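Local coordinates for protein putative sugar isomerase (Parabacteroides distasonis, PDB 3LMZ) that probably acts as a sugar isomerase built on a xylose isomerase-like TIM barrel, its substrate not established, at residues Glu61-Phe66 and Lys99-Lys104; Ile83-Glu88 and Asp92-Tyr97; Tyr141-Asp146 and Asn170-Val175; Met160-Gly165 and Ala176-Tyr181. All coordinates share one frame; numbering follows the deposited sequence.

Interaction 1: residues Glu61-Phe66 and Lys99-Lys104; sequences EQIRAF and KRVGVK
Ile-63 lays its CD1 methyl over one face of the Arg-100 guanidinium. The methyl stands 3.5 Å above the plane and is offset toward the rim of the group. Ile-63 CD1 is 3.7 Å from Arg-100 NH2. The two side chains cross at about a right angle. The bend in the Arg-100 chain at chi3 (66°) turns the guanidinium back over the methyl. The polar end of Arg-100 has its main partner elsewhere: NH2 forms a salt bridge with Asp-60 and a hydrogen bond with Ser-58 O. These bonds fix the flat group where the methyl can lie on it.

The other branch of Ile-63 faces the helix backbone. CG2 sits anti to the backbone N of its own residue, which aims it at the end of helix 88-101. Ile-63 CG2 packs 3.7 Å from Arg-100 O and 4.0 Å from Val-101 CA. Ile-63 CD1 also meets Val-101 CG2 at 4.2 Å. An alanine here would take away both branches and would probably leave a gap beside Val-101 and the guanidinium without its apolar cover.

Helix 88-101 stops directly afterwards. Gly-102, with positive phi, is the C-prime residue of a Schellman motif. The contact joins helix 60-72 to helix 88-101, consecutive helices in the outer layer of a TIM barrel.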
loop_
_atom_site.group_PDB
_atom_site.type_symbol
_atom_site.label_atom_id
_atom_site.label_comp_id
_atom_site.label_asym_id
_atom_site.label_seq_id
_atom_site.Cartn_x
_atom_site.Cartn_y
_atom_site.Cartn_z
ATOM N N GLU A 61 18.973 11.943 29.667
ATOM C CA GLU A 61 17.674 11.396 30.077
ATOM C C GLU A 61 16.684 11.460 28.919
ATOM O O GLU A 61 15.935 10.493 28.653
ATOM C CB GLU A 61 17.143 12.137 31.325
ATOM C CG GLU A 61 15.822 11.587 31.775
ATOM C CD GLU A 61 15.408 12.064 33.142
ATOM O OE1 GLU A 61 16.187 11.909 34.088
ATOM O OE2 GLU A 61 14.247 12.569 33.286
ATOM N N GLN A 62 16.649 12.590 28.198
ATOM C CA GLN A 62 15.792 12.681 27.004
ATOM C C GLN A 62 16.124 11.644 25.927
ATOM O O GLN A 62 15.229 11.121 25.290
ATOM C CB GLN A 62 15.817 14.093 26.428
ATOM C CG GLN A 62 15.067 15.119 27.281
ATOM C CD GLN A 62 15.212 16.526 26.678
ATOM O OE1 GLN A 62 16.304 16.927 26.252
ATOM N NE2 GLN A 62 14.134 17.290 26.719
ATOM N N ILE A 63 17.417 11.382 25.737
ATOM C CA ILE A 63 17.854 10.328 24.797
ATOM C C ILE A 63 17.388 8.953 25.233
ATOM O O ILE A 63 16.854 8.195 24.426
ATOM C CB ILE A 63 19.384 10.404 24.515
ATOM C CG1 ILE A 63 19.657 11.734 23.801
ATOM C CG2 ILE A 63 19.865 9.237 23.690
ATOM C CD1 ILE A 63 21.124 12.063 23.707
ATOM N N ARG A 64 17.550 8.637 26.519
ATOM C CA ARG A 64 17.029 7.375 27.056
ATOM C C ARG A 64 15.522 7.264 26.788
ATOM O O ARG A 64 15.030 6.237 26.322
ATOM C CB ARG A 64 17.256 7.246 28.581
ATOM C CG ARG A 64 18.681 7.037 29.033
ATOM C CD ARG A 64 18.742 6.453 30.479
ATOM N NE ARG A 64 18.181 7.358 31.494
ATOM C CZ ARG A 64 18.801 8.435 31.999
ATOM N NH1 ARG A 64 19.995 8.764 31.605
ATOM N NH2 ARG A 64 18.194 9.166 32.941
ATOM N N ALA A 65 14.790 8.343 27.075
ATOM C CA ALA A 65 13.316 8.365 26.921
ATOM C C ALA A 65 12.961 8.129 25.452
ATOM O O ALA A 65 11.990 7.433 25.114
ATOM C CB ALA A 65 12.708 9.671 27.438
ATOM N N PHE A 66 13.743 8.686 24.543
ATOM C CA PHE A 66 13.528 8.498 23.106
ATOM C C PHE A 66 13.704 7.054 22.719
ATOM O O PHE A 66 12.813 6.450 22.131
ATOM C CB PHE A 66 14.525 9.366 22.335
ATOM C CG PHE A 66 14.556 9.096 20.838
ATOM C CD1 PHE A 66 13.700 9.729 19.959
ATOM C CD2 PHE A 66 15.432 8.119 20.356
ATOM C CE1 PHE A 66 13.785 9.428 18.597
ATOM C CE2 PHE A 66 15.476 7.824 19.033
ATOM C CZ PHE A 66 14.681 8.444 18.199
ATOM N N LYS A 99 27.189 9.760 18.704
ATOM C CA LYS A 99 27.751 8.883 19.732
ATOM C C LYS A 99 26.827 8.814 20.937
ATOM O O LYS A 99 26.603 7.740 21.516
ATOM C CB LYS A 99 29.144 9.396 20.149
ATOM C CG LYS A 99 29.834 8.561 21.228
ATOM C CD LYS A 99 31.305 8.924 21.410
ATOM C CE LYS A 99 31.967 8.071 22.485
ATOM N NZ LYS A 99 33.408 8.413 22.645
ATOM N N ARG A 100 26.310 9.976 21.336
ATOM C CA ARG A 100 25.404 10.043 22.493
ATOM C C ARG A 100 24.092 9.258 22.253
ATOM O O ARG A 100 23.513 8.711 23.159
ATOM C CB ARG A 100 25.070 11.484 22.827
ATOM C CG ARG A 100 26.259 12.270 23.389
ATOM C CD ARG A 100 25.966 13.737 23.748
ATOM N NE ARG A 100 25.028 13.816 24.846
ATOM C CZ ARG A 100 23.813 14.390 24.812
ATOM N NH1 ARG A 100 23.384 15.079 23.737
ATOM N NH2 ARG A 100 23.066 14.306 25.899
ATOM N N VAL A 101 23.634 9.253 21.007
ATOM C CA VAL A 101 22.365 8.616 20.601
ATOM C C VAL A 101 22.624 7.122 20.375
ATOM O O VAL A 101 21.688 6.343 20.329
ATOM C CB VAL A 101 21.772 9.314 19.326
ATOM C CG1 VAL A 101 20.550 8.597 18.775
ATOM C CG2 VAL A 101 21.354 10.737 19.695
ATOM N N GLY A 102 23.890 6.698 20.246
ATOM C CA GLY A 102 24.246 5.283 20.107
ATOM C C GLY A 102 24.133 4.722 18.706
ATOM O O GLY A 102 23.899 3.533 18.545
ATOM N N VAL A 103 24.219 5.569 17.667
ATOM C CA VAL A 103 24.259 5.104 16.277
ATOM C C VAL A 103 25.693 5.178 15.710
ATOM O O VAL A 103 26.577 5.824 16.304
ATOM C CB VAL A 103 23.289 5.866 15.367
ATOM C CG1 VAL A 103 21.855 5.676 15.876
ATOM C CG2 VAL A 103 23.673 7.320 15.240
ATOM N N LYS A 104 25.923 4.460 14.607
ATOM C CA LYS A 104 27.233 4.439 13.951
ATOM C C LYS A 104 27.143 4.896 12.504
ATOM O O LYS A 104 28.102 4.680 11.737
ATOM C CB LYS A 104 27.876 3.066 14.075
ATOM C CG LYS A 104 28.024 2.730 15.539
ATOM C CD LYS A 104 29.024 1.689 15.838
ATOM C CE LYS A 104 29.041 1.460 17.391
ATOM N NZ LYS A 104 27.699 1.737 18.091
#

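Interaction 2: residues Ile83-Glu88 and Asp92-Tyr97; sequences IYMKSE and DRAFDY
The Tyr-97 ring receives the CD1 methyl of Ile-83 obliquely, at its CD2 and CE2 side. Ile-83 CD1 lies 4.1 Å from Tyr-97 CE2. The ring is held at its far end by its OH, which is hydrogen-bonded to Leu-54 O, and it also touches Leu-56. The second flat group is the Asp-92 carboxylate; Asp-92 CG comes to 3.3 Å from Glu-88 O. Asp-92 OD1 is turned to outside partners, a hydrogen bond with Tyr-117 OH and a salt bridge with Lys-121.

Ala-94, with its small side chain pointing toward the strand, receives two methyl groups. Ala-94 CB takes the CE methyl of Met-85, a selenomethionine, at 3.7 Å. Ile-83 CD1 reaches the same Ala-94 CB at 4.1 Å. Met-85 runs extended beyond CG (chi2 176°), and this carries SE and CE out from the strand to the helix.

Strand 76-85 and helix 88-101 open a beta-alpha-beta unit that continues into strand 105-110, a building block of the TIM barrel. The axes of strand residues 83-85 and helix residues 92-97 come within 9.7 Å and run roughly antiparallel, at 148°.

The turn between them is fixed by Ser-87, the N-cap of the helix, whose OG bonds to Glu-90 N. The first helical turn then bonds Asp-92 N to Glu-88 O at 2.8 Å. This bond is nearly straight, 168° at the hydrogen.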
loop_
_atom_site.group_PDB
_atom_site.type_symbol
_atom_site.label_atom_id
_atom_site.label_comp_id
_atom_site.label_asym_id
_atom_site.label_seq_id
_atom_site.Cartn_x
_atom_site.Cartn_y
_atom_site.Cartn_z
ATOM N N ILE A 83 21.671 15.633 8.447
ATOM C CA ILE A 83 22.137 16.789 9.206
ATOM C C ILE A 83 23.008 17.630 8.265
ATOM O O ILE A 83 24.031 17.144 7.785
ATOM C CB ILE A 83 22.979 16.398 10.460
ATOM C CG1 ILE A 83 22.183 15.480 11.416
ATOM C CG2 ILE A 83 23.458 17.689 11.168
ATOM C CD1 ILE A 83 22.978 14.864 12.541
ATOM N N TYR A 84 22.597 18.852 7.982
ATOM C CA TYR A 84 23.352 19.767 7.157
ATOM C C TYR A 84 24.508 20.307 8.024
ATOM O O TYR A 84 24.283 20.638 9.219
ATOM C CB TYR A 84 22.492 20.914 6.670
ATOM C CG TYR A 84 21.573 20.540 5.527
ATOM C CD1 TYR A 84 20.531 19.641 5.673
ATOM C CD2 TYR A 84 21.803 21.036 4.255
ATOM C CE1 TYR A 84 19.730 19.287 4.569
ATOM C CE2 TYR A 84 20.996 20.706 3.162
ATOM C CZ TYR A 84 19.941 19.863 3.334
ATOM O OH TYR A 84 19.105 19.533 2.246
HETATM N N MSE A 85 25.695 20.393 7.445
HETATM C CA MSE A 85 26.902 20.800 8.165
HETATM C C MSE A 85 27.684 21.827 7.360
HETATM O O MSE A 85 28.215 21.479 6.319
HETATM C CB MSE A 85 27.774 19.590 8.491
HETATM C CG MSE A 85 27.009 18.543 9.218
HETATM SE SE MSE A 85 28.026 16.891 9.576
HETATM C CE MSE A 85 26.497 15.738 9.667
ATOM N N LYS A 86 27.784 23.058 7.847
ATOM C CA LYS A 86 28.468 24.130 7.102
ATOM C C LYS A 86 29.720 24.667 7.835
ATOM O O LYS A 86 30.314 25.648 7.389
ATOM C CB LYS A 86 27.517 25.270 6.798
ATOM C CG LYS A 86 27.037 26.021 8.044
ATOM C CD LYS A 86 26.083 27.200 7.631
ATOM C CE LYS A 86 25.315 27.810 8.812
ATOM N NZ LYS A 86 24.443 26.847 9.540
ATOM N N SER A 87 30.096 24.051 8.942
ATOM C CA SER A 87 31.306 24.434 9.652
ATOM C C SER A 87 31.858 23.248 10.412
ATOM O O SER A 87 31.118 22.272 10.694
ATOM C CB SER A 87 30.933 25.542 10.644
ATOM O OG SER A 87 30.213 24.994 11.726
ATOM N N GLU A 88 33.124 23.342 10.805
ATOM C CA GLU A 88 33.745 22.265 11.550
ATOM C C GLU A 88 32.998 22.064 12.879
ATOM O O GLU A 88 32.872 20.933 13.355
ATOM C CB GLU A 88 35.214 22.617 11.874
ATOM C CG GLU A 88 36.074 22.555 10.675
ATOM C CD GLU A 88 37.573 22.720 11.001
ATOM O OE1 GLU A 88 37.945 22.894 12.187
ATOM O OE2 GLU A 88 38.348 22.639 10.042
ATOM N N ASP A 92 31.567 18.671 14.400
ATOM C CA ASP A 92 31.906 18.223 15.766
ATOM C C ASP A 92 30.653 17.879 16.551
ATOM O O ASP A 92 30.587 16.837 17.273
ATOM C CB ASP A 92 32.663 19.309 16.571
ATOM C CG ASP A 92 34.082 19.564 16.093
ATOM O OD1 ASP A 92 34.647 18.746 15.361
ATOM O OD2 ASP A 92 34.639 20.630 16.474
ATOM N N ARG A 93 29.680 18.782 16.517
ATOM C CA ARG A 93 28.430 18.566 17.240
ATOM C C ARG A 93 27.642 17.349 16.726
ATOM O O ARG A 93 27.065 16.578 17.531
ATOM C CB ARG A 93 27.573 19.813 17.251
ATOM C CG ARG A 93 28.180 20.847 18.162
ATOM C CD ARG A 93 27.440 22.114 18.180
ATOM N NE ARG A 93 28.071 23.034 19.115
ATOM C CZ ARG A 93 27.646 24.268 19.344
ATOM N NH1 ARG A 93 26.575 24.732 18.705
ATOM N NH2 ARG A 93 28.299 25.040 20.214
ATOM N N ALA A 94 27.647 17.142 15.401
ATOM C CA ALA A 94 26.898 16.006 14.825
ATOM C C ALA A 94 27.493 14.642 15.202
ATOM O O ALA A 94 26.770 13.724 15.485
ATOM C CB ALA A 94 26.831 16.163 13.296
ATOM N N PHE A 95 28.826 14.554 15.207
ATOM C CA PHE A 95 29.479 13.296 15.545
ATOM C C PHE A 95 29.254 13.028 17.042
ATOM O O PHE A 95 28.993 11.890 17.418
ATOM C CB PHE A 95 30.964 13.314 15.127
ATOM C CG PHE A 95 31.198 12.880 13.734
ATOM C CD1 PHE A 95 30.964 13.746 12.700
ATOM C CD2 PHE A 95 31.593 11.596 13.440
ATOM C CE1 PHE A 95 31.179 13.342 11.390
ATOM C CE2 PHE A 95 31.821 11.176 12.145
ATOM C CZ PHE A 95 31.588 12.067 11.102
ATOM N N ASP A 96 29.384 14.042 17.883
ATOM C CA ASP A 96 29.178 13.792 19.310
ATOM C C ASP A 96 27.714 13.366 19.576
ATOM O O ASP A 96 27.445 12.398 20.294
ATOM C CB ASP A 96 29.586 15.012 20.137
ATOM C CG ASP A 96 29.339 14.817 21.605
ATOM O OD1 ASP A 96 29.814 13.826 22.184
ATOM O OD2 ASP A 96 28.627 15.666 22.171
ATOM N N TYR A 97 26.773 14.028 18.907
ATOM C CA TYR A 97 25.356 13.651 19.009
ATOM C C TYR A 97 25.129 12.196 18.576
ATOM O O TYR A 97 24.538 11.394 19.312
ATOM C CB TYR A 97 24.580 14.617 18.154
ATOM C CG TYR A 97 23.130 14.246 17.828
ATOM C CD1 TYR A 97 22.119 14.356 18.775
ATOM C CD2 TYR A 97 22.764 14.001 16.507
ATOM C CE1 TYR A 97 20.778 14.139 18.423
ATOM C CE2 TYR A 97 21.423 13.766 16.128
ATOM C CZ TYR A 97 20.440 13.854 17.060
ATOM O OH TYR A 97 19.136 13.713 16.632
#

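Interaction 3: residues Tyr141-Asp146 and Asn170-Val175; sequences YPDATD and NGCDPV
Asp-143 and Asn-170 form the tight part of this contact, together with Cys-172. Asn-170 ND2 gives a hydrogen to Asp-143 OD2 at 3.0 Å. The bond is bent, 135° at the hydrogen. The oxygen lies close to the amide plane, but the nitrogen arrives from above the carboxylate plane. The two flat groups are accordingly almost perpendicular, with planes 83° apart. Cys-172 SG comes to 3.2 Å from the same Asp-143 OD2, so this oxygen has two close neighbours.

The other carboxylate oxygen serves its own helix. Asp-143 is the N-cap of helix 144-151, and Asp-143 OD1 accepts from Asp-146 N at 2.9 Å, met nearly along the C-O direction. A chi1 of 69° sets the carboxylate between the backbone N and the carbonyl carbon, where it can reach the helix start and the opposite loop at once. An alanine here would probably leave Asp-146 N without its cap and the Asn-170 amide set free to turn.

Pro-142 adds a looser, apolar touch on the amide: Pro-142 CB rests 4.1 Å from Asn-170 ND2. This is a surface contact, and none of the four touching residues is fully buried. Its solvent side lies at Asn-170, on the edge of the contact, and at the exposed Gly-171, which belongs to a Schellman motif.

One carboxylate thus both caps a helix start and ties it to the loop before helix 174-181. The helix start is likely to stabilise its negative charge, although Asp-167 also packs against it.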
loop_
_atom_site.group_PDB
_atom_site.type_symbol
_atom_site.label_atom_id
_atom_site.label_comp_id
_atom_site.label_asym_id
_atom_site.label_seq_id
_atom_site.Cartn_x
_atom_site.Cartn_y
_atom_site.Cartn_z
ATOM N N TYR A 141 26.055 18.110 -4.549
ATOM C CA TYR A 141 25.623 16.715 -4.547
ATOM C C TYR A 141 24.336 16.477 -5.300
ATOM O O TYR A 141 23.393 15.909 -4.752
ATOM C CB TYR A 141 25.487 16.151 -3.124
ATOM C CG TYR A 141 26.663 16.434 -2.229
ATOM C CD1 TYR A 141 27.907 15.931 -2.521
ATOM C CD2 TYR A 141 26.508 17.207 -1.070
ATOM C CE1 TYR A 141 29.022 16.234 -1.709
ATOM C CE2 TYR A 141 27.582 17.503 -0.235
ATOM C CZ TYR A 141 28.830 17.009 -0.556
ATOM O OH TYR A 141 29.909 17.341 0.278
ATOM N N PRO A 142 24.293 16.895 -6.578
ATOM C CA PRO A 142 23.055 16.661 -7.303
ATOM C C PRO A 142 22.717 15.211 -7.532
ATOM O O PRO A 142 21.514 14.862 -7.602
ATOM C CB PRO A 142 23.280 17.353 -8.665
ATOM C CG PRO A 142 24.733 17.487 -8.802
ATOM C CD PRO A 142 25.325 17.537 -7.398
ATOM N N ASP A 143 23.746 14.356 -7.659
ATOM C CA ASP A 143 23.512 12.959 -8.004
ATOM C C ASP A 143 24.574 11.989 -7.427
ATOM O O ASP A 143 25.566 12.399 -6.802
ATOM C CB ASP A 143 23.329 12.788 -9.525
ATOM C CG ASP A 143 24.625 13.041 -10.335
ATOM O OD1 ASP A 143 25.727 13.177 -9.752
ATOM O OD2 ASP A 143 24.499 13.142 -11.599
ATOM N N ALA A 144 24.411 10.703 -7.687
ATOM C CA ALA A 144 25.256 9.694 -7.082
ATOM C C ALA A 144 26.688 9.843 -7.620
ATOM O O ALA A 144 27.645 9.736 -6.850
ATOM C CB ALA A 144 24.710 8.324 -7.404
ATOM N N THR A 145 26.845 10.160 -8.913
ATOM C CA THR A 145 28.181 10.318 -9.497
ATOM C C THR A 145 28.939 11.429 -8.837
ATOM O O THR A 145 30.138 11.307 -8.571
ATOM C CB THR A 145 28.091 10.596 -10.995
ATOM O OG1 THR A 145 27.426 9.490 -11.613
ATOM C CG2 THR A 145 29.515 10.861 -11.600
ATOM N N ASP A 146 28.243 12.522 -8.519
ATOM C CA ASP A 146 28.922 13.640 -7.861
ATOM C C ASP A 146 29.402 13.264 -6.461
ATOM O O ASP A 146 30.498 13.649 -6.071
ATOM C CB ASP A 146 28.016 14.849 -7.744
ATOM C CG ASP A 146 28.760 16.062 -7.236
ATOM O OD1 ASP A 146 29.604 16.588 -8.009
ATOM O OD2 ASP A 146 28.553 16.478 -6.077
ATOM N N ASN A 170 17.688 13.822 -11.750
ATOM C CA ASN A 170 18.873 14.364 -12.370
ATOM C C ASN A 170 19.204 13.691 -13.718
ATOM O O ASN A 170 20.257 14.045 -14.323
ATOM C CB ASN A 170 20.106 14.306 -11.457
ATOM C CG ASN A 170 21.051 15.457 -11.713
ATOM O OD1 ASN A 170 20.634 16.622 -11.725
ATOM N ND2 ASN A 170 22.323 15.139 -11.944
ATOM N N GLY A 171 18.359 12.789 -14.214
ATOM C CA GLY A 171 18.652 12.056 -15.442
ATOM C C GLY A 171 19.595 10.850 -15.333
ATOM O O GLY A 171 20.123 10.354 -16.353
ATOM N N CYS A 172 19.722 10.313 -14.108
ATOM C CA CYS A 172 20.596 9.195 -13.800
ATOM C C CYS A 172 19.745 7.983 -13.573
ATOM O O CYS A 172 18.575 8.128 -13.203
ATOM C CB CYS A 172 21.457 9.483 -12.583
ATOM S SG CYS A 172 22.487 10.967 -12.744
ATOM N N ASP A 173 20.292 6.805 -13.860
ATOM C CA ASP A 173 19.669 5.500 -13.599
ATOM C C ASP A 173 20.087 5.059 -12.185
ATOM O O ASP A 173 21.256 4.754 -11.938
ATOM C CB ASP A 173 20.183 4.505 -14.644
ATOM C CG ASP A 173 19.640 3.111 -14.470
ATOM O OD1 ASP A 173 19.122 2.738 -13.416
ATOM O OD2 ASP A 173 19.706 2.369 -15.442
ATOM N N PRO A 174 19.145 5.078 -11.225
ATOM C CA PRO A 174 19.607 4.777 -9.850
ATOM C C PRO A 174 20.040 3.317 -9.667
ATOM O O PRO A 174 20.809 3.005 -8.775
ATOM C CB PRO A 174 18.380 5.074 -9.013
ATOM C CG PRO A 174 17.233 4.919 -9.933
ATOM C CD PRO A 174 17.699 5.351 -11.287
ATOM N N VAL A 175 19.493 2.411 -10.482
ATOM C CA VAL A 175 19.879 1.016 -10.418
ATOM C C VAL A 175 21.316 0.848 -10.958
ATOM O O VAL A 175 22.108 0.178 -10.329
ATOM C CB VAL A 175 18.842 0.128 -11.191
ATOM C CG1 VAL A 175 19.277 -1.331 -11.164
ATOM C CG2 VAL A 175 17.394 0.334 -10.604
#

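Interaction 4: residues Met160-Gly165 and Ala176-Tyr181; sequences MCLDVG and ADLKKY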
loop_
_atom_site.group_PDB
_atom_site.type_symbol
_atom_site.label_atom_id
_atom_site.label_comp_id
_atom_site.label_asym_id
_atom_site.label_seq_id
_atom_site.Cartn_x
_atom_site.Cartn_y
_atom_site.Cartn_z
HETATM N N MSE A 160 27.437 7.704 0.263
HETATM C CA MSE A 160 26.163 8.324 -0.108
HETATM C C MSE A 160 24.970 7.651 0.539
HETATM O O MSE A 160 24.978 6.460 0.868
HETATM C CB MSE A 160 25.950 8.336 -1.646
HETATM C CG MSE A 160 25.664 6.969 -2.280
HETATM SE SE MSE A 160 25.618 7.123 -4.187
HETATM C CE MSE A 160 27.501 7.304 -4.457
ATOM N N CYS A 161 23.937 8.500 0.735
ATOM C CA CYS A 161 22.533 8.112 0.916
ATOM C C CYS A 161 21.976 8.220 -0.500
ATOM O O CYS A 161 21.763 9.324 -1.056
ATOM C CB CYS A 161 21.807 9.047 1.916
ATOM S SG CYS A 161 20.073 8.638 1.874
ATOM N N LEU A 162 21.854 7.039 -1.111
ATOM C CA LEU A 162 21.406 6.964 -2.504
ATOM C C LEU A 162 19.926 7.276 -2.489
ATOM O O LEU A 162 19.100 6.464 -2.082
ATOM C CB LEU A 162 21.648 5.607 -3.163
ATOM C CG LEU A 162 21.035 5.417 -4.542
ATOM C CD1 LEU A 162 21.567 6.405 -5.526
ATOM C CD2 LEU A 162 21.252 3.989 -4.960
ATOM N N ASP A 163 19.572 8.438 -3.020
ATOM C CA ASP A 163 18.161 8.858 -3.115
ATOM C C ASP A 163 17.742 8.533 -4.551
ATOM O O ASP A 163 18.111 9.197 -5.519
ATOM C CB ASP A 163 18.034 10.347 -2.787
ATOM C CG ASP A 163 16.576 10.822 -2.717
ATOM O OD1 ASP A 163 15.831 10.489 -3.681
ATOM O OD2 ASP A 163 16.254 11.462 -1.656
ATOM N N VAL A 164 16.900 7.538 -4.686
ATOM C CA VAL A 164 16.610 7.018 -6.000
ATOM C C VAL A 164 15.789 8.035 -6.806
ATOM O O VAL A 164 15.951 8.146 -8.023
ATOM C CB VAL A 164 15.918 5.675 -5.902
ATOM C CG1 VAL A 164 16.827 4.688 -5.128
ATOM C CG2 VAL A 164 14.455 5.712 -5.294
ATOM N N GLY A 165 14.939 8.805 -6.107
ATOM C CA GLY A 165 14.085 9.764 -6.769
ATOM C C GLY A 165 14.860 10.950 -7.272
ATOM O O GLY A 165 14.727 11.383 -8.434
ATOM N N ALA A 176 21.645 1.501 -12.087
ATOM C CA ALA A 176 23.020 1.435 -12.623
ATOM C C ALA A 176 23.992 2.168 -11.697
ATOM O O ALA A 176 25.144 1.733 -11.510
ATOM C CB ALA A 176 23.112 1.968 -14.066
ATOM N N ASP A 177 23.527 3.255 -11.053
ATOM C CA ASP A 177 24.394 3.943 -10.076
ATOM C C ASP A 177 24.687 3.029 -8.857
ATOM O O ASP A 177 25.809 2.965 -8.358
ATOM C CB ASP A 177 23.796 5.286 -9.662
ATOM C CG ASP A 177 23.949 6.336 -10.732
ATOM O OD1 ASP A 177 24.626 6.099 -11.756
ATOM O OD2 ASP A 177 23.331 7.392 -10.585
ATOM N N LEU A 178 23.654 2.335 -8.379
ATOM C CA LEU A 178 23.855 1.359 -7.290
ATOM C C LEU A 178 24.893 0.281 -7.680
ATOM O O LEU A 178 25.795 -0.039 -6.876
ATOM C CB LEU A 178 22.522 0.733 -6.832
ATOM C CG LEU A 178 22.657 -0.381 -5.775
ATOM C CD1 LEU A 178 23.245 0.130 -4.412
ATOM C CD2 LEU A 178 21.260 -1.019 -5.584
ATOM N N LYS A 179 24.799 -0.238 -8.911
ATOM C CA LYS A 179 25.771 -1.237 -9.404
ATOM C C LYS A 179 27.194 -0.656 -9.358
ATOM O O LYS A 179 28.105 -1.281 -8.824
ATOM C CB LYS A 179 25.442 -1.715 -10.816
ATOM C CG LYS A 179 26.370 -2.821 -11.333
ATOM C CD LYS A 179 26.206 -3.065 -12.844
ATOM C CE LYS A 179 24.979 -3.891 -13.163
ATOM N NZ LYS A 179 24.743 -4.012 -14.641
ATOM N N LYS A 180 27.376 0.545 -9.908
ATOM C CA LYS A 180 28.702 1.178 -9.927
ATOM C C LYS A 180 29.250 1.440 -8.540
ATOM O O LYS A 180 30.446 1.176 -8.245
ATOM C CB LYS A 180 28.655 2.498 -10.710
ATOM C CG LYS A 180 28.491 2.309 -12.200
ATOM C CD LYS A 180 28.557 3.629 -12.961
ATOM C CE LYS A 180 27.342 4.502 -12.704
ATOM N NZ LYS A 180 27.282 5.681 -13.613
ATOM N N TYR A 181 28.387 1.985 -7.696
ATOM C CA TYR A 181 28.829 2.724 -6.489
ATOM C C TYR A 181 28.557 2.016 -5.180
ATOM O O TYR A 181 28.771 2.592 -4.130
ATOM C CB TYR A 181 28.202 4.123 -6.463
ATOM C CG TYR A 181 28.419 4.945 -7.725
ATOM C CD1 TYR A 181 29.656 4.930 -8.374
ATOM C CD2 TYR A 181 27.445 5.790 -8.232
ATOM C CE1 TYR A 181 29.897 5.700 -9.538
ATOM C CE2 TYR A 181 27.667 6.534 -9.405
ATOM C CZ TYR A 181 28.907 6.506 -10.031
ATOM O OH TYR A 181 29.153 7.256 -11.163
#
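Leu-178 and Tyr-181 bring helix 174-181 onto strand 158-163. Along the helix segment, Ala-176 comes first, its N bonded to the Asp-173 carboxylate at the helix start. Asp-177 starts out toward the strand; its side chain packs on Ala-144 and Cys-172.

Leu-178 makes the first direct touch. Leu-178 CB meets Leu-162 CD2 at 4.0 Å, and the two side chains cross at about a right angle. With CG of Leu-178 anti to the backbone N (chi1 175°), the outer end of that side chain leads away to Met-218 and Met-219 of helix 212-221.

This is part of a beta-alpha-beta crossover of the TIM barrel. Strand 158-163 passes through helices 164-169 and 174-181 into the parallel strand 185-193. Met-160 and Leu-162 face the helix layer. Asp-163, at the C-terminal end of the strand, points elsewhere, to Lys-191 and His-132. The active site of TIM-barrel enzymes lies at that end of the strands.

Lys-180 lays its CB over one face of the Tyr-181 ring; its weak salt bridge to Asp-177 rests on one of two conformers. Tyr-181 closes the segment. The CE methyl of Met-160, a selenomethionine, packs 3.8 Å from Tyr-181 CB and reaches the ring obliquely, 4.1 Å from its CD2. The bend of Met-160 at chi3 (74°) turns that methyl to the base of the ring. The Tyr-181 ring stacks with Trp-148.

How the interactions relate
Interactions 1 and 2 share helix 88-101. Interaction 2 packs its middle on strand 76-85, and interaction 1 packs its end on helix 60-72. Their centres are about 16 Å apart. Interactions 3 and 4 have centres about 7 Å apart and touch directly. Thr-145 OG1 and Tyr-181 OH lie 2.9 Å apart, a probable hydrogen bond, and Ala-144 O is 3.4 Å from Met-160 CE. Both use helix 174-181. Interactions 1 and 3 lie on opposite sides of the chain's centre, about 33 Å between centres. Interactions 2 and 4 both include C-terminal strand ends of the barrel sheet. There Tyr-84 OH bonds a citrate, probably from the crystallisation liquor. No catalytic residue is established.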